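Local coordinates for flagellar basal body protein (Helicobacter pylori, PDB 5NPY) that probably builds part of the flagellar hook, the curved extracellular joint that links the rotary motor to the filament, at residues A[207-219]-A[296-308]. Sequence-based numbering, arbitrary orientation.
Sequences GVQDFFLNDKGEI and LIKSEKDAKSPPL
Leu308 pushes its CD1 methyl against the short helix 209-212, 3.7 Å from Gln209 CA, and meets the Phe212 ring at its edge. Leu213 comes at Leu308 tip to tip, while Val208 crosses it at about a right angle. Leu296 extends this apolar layer, bringing CD2 to 3.7 Å from Phe212 CD2 and 3.8 Å from Ile219 CG2. Strands 293-298 and 308-313 form an antiparallel beta hairpin, and the long loop joining them folds over the helix and the type I turn 214-217. Lys298 runs out from that hairpin with its chain extended beyond CG, and its ammonium ties the 214-217 turn to the loop 299-307. NZ donates to Gly217 O (2.9 Å, in the carbonyl plane at a C=O...N angle of 153°), and also to Ala303 O and Lys304 O of the loop that follows its strand. Asn214 OD1 reaches back over the turn and accepts from Glu218 N, the residue just after it. At the other end the Gln209 side chain, bent at chi2 (-96°), lays its amide against the backbone, CD 3.4 Å from Pro306 O and OE1 near Pro307 CA; one water links OE1 to Leu308 N, and a second joins NE2 to Ser305 O.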
# COMPACT_ATOMS: atom_id res chain seq x y z
N GLY A 207 24.16 -11.29 1.15
CA GLY A 207 25.55 -10.92 1.09
C GLY A 207 25.63 -9.41 0.97
O GLY A 207 24.83 -8.78 0.27
N VAL A 208 26.59 -8.82 1.69
CA VAL A 208 26.67 -7.38 1.72
C VAL A 208 27.07 -6.81 0.36
O VAL A 208 26.84 -5.62 0.10
CB VAL A 208 27.61 -6.99 2.87
CG1 VAL A 208 29.08 -7.04 2.43
CG2 VAL A 208 27.20 -5.65 3.46
N GLN A 209 27.63 -7.64 -0.54
CA GLN A 209 27.95 -7.18 -1.89
C GLN A 209 26.73 -6.64 -2.62
O GLN A 209 26.88 -5.83 -3.54
CB GLN A 209 28.58 -8.31 -2.73
CG GLN A 209 27.63 -9.47 -3.05
CD GLN A 209 27.75 -10.64 -2.07
OE1 GLN A 209 28.13 -10.47 -0.91
NE2 GLN A 209 27.45 -11.82 -2.56
N ASP A 210 25.53 -7.07 -2.21
CA ASP A 210 24.28 -6.57 -2.79
C ASP A 210 24.11 -5.07 -2.58
O ASP A 210 23.41 -4.42 -3.37
CB ASP A 210 23.09 -7.30 -2.17
CG ASP A 210 22.78 -8.62 -2.86
OD1 ASP A 210 21.60 -8.81 -3.24
OD2 ASP A 210 23.71 -9.46 -3.01
N PHE A 211 24.69 -4.52 -1.51
CA PHE A 211 24.58 -3.12 -1.15
C PHE A 211 25.88 -2.35 -1.29
O PHE A 211 25.85 -1.19 -1.71
CB PHE A 211 24.10 -2.99 0.30
CG PHE A 211 23.77 -1.58 0.72
CD1 PHE A 211 22.87 -0.81 -0.01
CD2 PHE A 211 24.34 -1.03 1.85
CE1 PHE A 211 22.56 0.48 0.39
CE2 PHE A 211 24.03 0.26 2.25
CZ PHE A 211 23.13 1.01 1.52
N PHE A 212 27.03 -2.98 -0.98
CA PHE A 212 28.34 -2.32 -0.98
C PHE A 212 28.96 -2.21 -2.38
O PHE A 212 29.87 -1.40 -2.56
CB PHE A 212 29.33 -3.06 -0.06
CG PHE A 212 29.12 -2.81 1.42
CD1 PHE A 212 28.21 -1.86 1.87
CD2 PHE A 212 29.82 -3.54 2.37
CE1 PHE A 212 28.00 -1.65 3.24
CE2 PHE A 212 29.63 -3.33 3.74
CZ PHE A 212 28.71 -2.38 4.17
N LEU A 213 28.53 -3.01 -3.35
CA LEU A 213 29.01 -2.93 -4.72
C LEU A 213 28.02 -2.17 -5.61
O LEU A 213 26.81 -2.17 -5.37
CB LEU A 213 29.23 -4.33 -5.31
CG LEU A 213 30.30 -5.10 -4.51
CD1 LEU A 213 30.60 -6.51 -5.07
CD2 LEU A 213 31.58 -4.29 -4.35
N ASN A 214 28.55 -1.53 -6.65
CA ASN A 214 27.68 -0.88 -7.63
C ASN A 214 27.43 -1.83 -8.81
O ASN A 214 27.92 -2.96 -8.85
CB ASN A 214 28.28 0.45 -8.08
CG ASN A 214 29.58 0.28 -8.86
OD1 ASN A 214 29.95 -0.82 -9.29
ND2 ASN A 214 30.28 1.38 -9.04
N ASP A 215 26.66 -1.36 -9.79
CA ASP A 215 26.31 -2.19 -10.94
C ASP A 215 27.53 -2.80 -11.63
O ASP A 215 27.45 -3.92 -12.15
CB ASP A 215 25.50 -1.37 -11.95
CG ASP A 215 24.01 -1.60 -11.81
OD1 ASP A 215 23.56 -1.93 -10.69
OD2 ASP A 215 23.29 -1.46 -12.82
N LYS A 216 28.66 -2.10 -11.64
CA LYS A 216 29.90 -2.60 -12.21
C LYS A 216 30.72 -3.43 -11.22
O LYS A 216 31.90 -3.70 -11.49
CB LYS A 216 30.74 -1.43 -12.74
CG LYS A 216 30.07 -0.67 -13.89
CD LYS A 216 31.08 0.16 -14.69
CE LYS A 216 30.89 1.66 -14.45
NZ LYS A 216 31.60 2.50 -15.46
N GLY A 217 30.14 -3.84 -10.09
CA GLY A 217 30.86 -4.61 -9.10
C GLY A 217 32.00 -3.87 -8.43
O GLY A 217 32.97 -4.51 -8.00
N GLU A 218 31.92 -2.55 -8.31
CA GLU A 218 32.96 -1.80 -7.62
C GLU A 218 32.44 -1.34 -6.26
O GLU A 218 31.24 -1.19 -6.05
CB GLU A 218 33.44 -0.60 -8.45
CG GLU A 218 33.84 -0.92 -9.90
CD GLU A 218 35.05 -1.86 -10.04
OE1 GLU A 218 35.59 -2.34 -9.01
OE2 GLU A 218 35.48 -2.12 -11.20
N ILE A 219 33.38 -1.11 -5.33
CA ILE A 219 33.03 -0.84 -3.94
C ILE A 219 32.53 0.60 -3.79
O ILE A 219 33.18 1.55 -4.24
CB ILE A 219 34.23 -1.10 -3.02
CG1 ILE A 219 34.43 -2.61 -2.88
CG2 ILE A 219 33.99 -0.45 -1.65
CD1 ILE A 219 35.74 -3.00 -2.28
N LEU A 296 37.64 -3.17 3.31
CA LEU A 296 36.68 -4.02 2.62
C LEU A 296 37.32 -4.62 1.36
O LEU A 296 37.81 -3.87 0.51
CB LEU A 296 35.43 -3.22 2.25
CG LEU A 296 34.31 -4.03 1.60
CD1 LEU A 296 33.71 -4.95 2.62
CD2 LEU A 296 33.27 -3.11 1.02
N ILE A 297 37.31 -5.96 1.25
CA ILE A 297 37.90 -6.66 0.11
C ILE A 297 36.93 -7.69 -0.46
O ILE A 297 35.99 -8.16 0.20
CB ILE A 297 39.24 -7.35 0.47
CG1 ILE A 297 39.05 -8.33 1.63
CG2 ILE A 297 40.32 -6.34 0.81
CD1 ILE A 297 39.96 -9.52 1.57
N LYS A 298 37.16 -8.07 -1.71
CA LYS A 298 36.42 -9.16 -2.32
C LYS A 298 37.11 -10.48 -2.02
O LYS A 298 38.34 -10.57 -2.10
CB LYS A 298 36.30 -8.99 -3.83
CG LYS A 298 35.57 -7.77 -4.30
CD LYS A 298 35.61 -7.76 -5.83
CE LYS A 298 34.63 -6.78 -6.43
NZ LYS A 298 34.71 -6.81 -7.93
N SER A 299 36.33 -11.49 -1.66
CA SER A 299 36.86 -12.81 -1.35
C SER A 299 37.45 -13.49 -2.58
O SER A 299 38.22 -14.45 -2.43
CB SER A 299 35.77 -13.68 -0.76
OG SER A 299 34.69 -13.77 -1.67
N GLU A 300 37.06 -13.04 -3.77
CA GLU A 300 37.55 -13.54 -5.05
C GLU A 300 37.62 -12.31 -5.94
O GLU A 300 36.59 -11.86 -6.46
CB GLU A 300 36.62 -14.62 -5.60
CG GLU A 300 36.76 -14.91 -7.08
CD GLU A 300 35.56 -15.69 -7.62
OE1 GLU A 300 34.65 -15.99 -6.81
OE2 GLU A 300 35.52 -15.97 -8.84
N LYS A 301 38.82 -11.73 -6.08
CA LYS A 301 38.91 -10.34 -6.53
C LYS A 301 38.71 -10.17 -8.03
O LYS A 301 38.47 -9.04 -8.48
CB LYS A 301 40.24 -9.72 -6.09
CG LYS A 301 40.08 -8.28 -5.52
CD LYS A 301 39.79 -8.26 -3.99
CE LYS A 301 39.60 -6.85 -3.41
NZ LYS A 301 38.48 -6.02 -3.96
N ASP A 302 38.77 -11.24 -8.80
CA ASP A 302 38.40 -11.12 -10.21
C ASP A 302 36.91 -11.30 -10.43
O ASP A 302 36.42 -10.97 -11.52
CB ASP A 302 39.19 -12.12 -11.04
CG ASP A 302 40.66 -12.11 -10.70
OD1 ASP A 302 41.44 -11.47 -11.43
OD2 ASP A 302 41.03 -12.73 -9.67
N ALA A 303 36.19 -11.82 -9.44
CA ALA A 303 34.74 -11.91 -9.55
C ALA A 303 34.13 -10.52 -9.54
O ALA A 303 34.59 -9.62 -8.82
CB ALA A 303 34.15 -12.74 -8.42
N LYS A 304 33.07 -10.35 -10.33
CA LYS A 304 32.29 -9.13 -10.35
C LYS A 304 31.70 -8.87 -8.96
O LYS A 304 32.15 -7.97 -8.26
CB LYS A 304 31.21 -9.20 -11.43
CG LYS A 304 30.24 -8.03 -11.40
CD LYS A 304 29.44 -7.89 -12.69
CE LYS A 304 30.31 -7.35 -13.80
NZ LYS A 304 30.98 -6.09 -13.37
N SER A 305 30.73 -9.68 -8.54
CA SER A 305 30.07 -9.49 -7.25
C SER A 305 30.23 -10.72 -6.35
O SER A 305 29.27 -11.47 -6.14
CB SER A 305 28.59 -9.17 -7.44
OG SER A 305 27.96 -8.98 -6.18
N PRO A 306 31.41 -10.94 -5.78
CA PRO A 306 31.61 -12.09 -4.88
C PRO A 306 31.24 -11.73 -3.45
O PRO A 306 30.98 -10.56 -3.13
CB PRO A 306 33.11 -12.37 -5.00
CG PRO A 306 33.70 -10.97 -5.17
CD PRO A 306 32.66 -10.16 -5.95
N PRO A 307 31.20 -12.71 -2.55
CA PRO A 307 31.09 -12.39 -1.12
C PRO A 307 32.25 -11.51 -0.69
O PRO A 307 33.37 -11.66 -1.17
CB PRO A 307 31.14 -13.76 -0.43
CG PRO A 307 30.67 -14.74 -1.49
CD PRO A 307 31.11 -14.16 -2.82
N LEU A 308 31.96 -10.56 0.19
CA LEU A 308 32.94 -9.59 0.61
C LEU A 308 33.43 -9.91 2.02
O LEU A 308 32.70 -10.50 2.83
CB LEU A 308 32.37 -8.16 0.55
CG LEU A 308 31.85 -7.73 -0.83
CD1 LEU A 308 31.41 -6.31 -0.79
CD2 LEU A 308 32.91 -7.93 -1.93
O HOH W 1 29.33 -11.00 1.62
O HOH W 2 27.40 -13.00 -5.06
O HOH W 3 34.75 -5.08 -10.62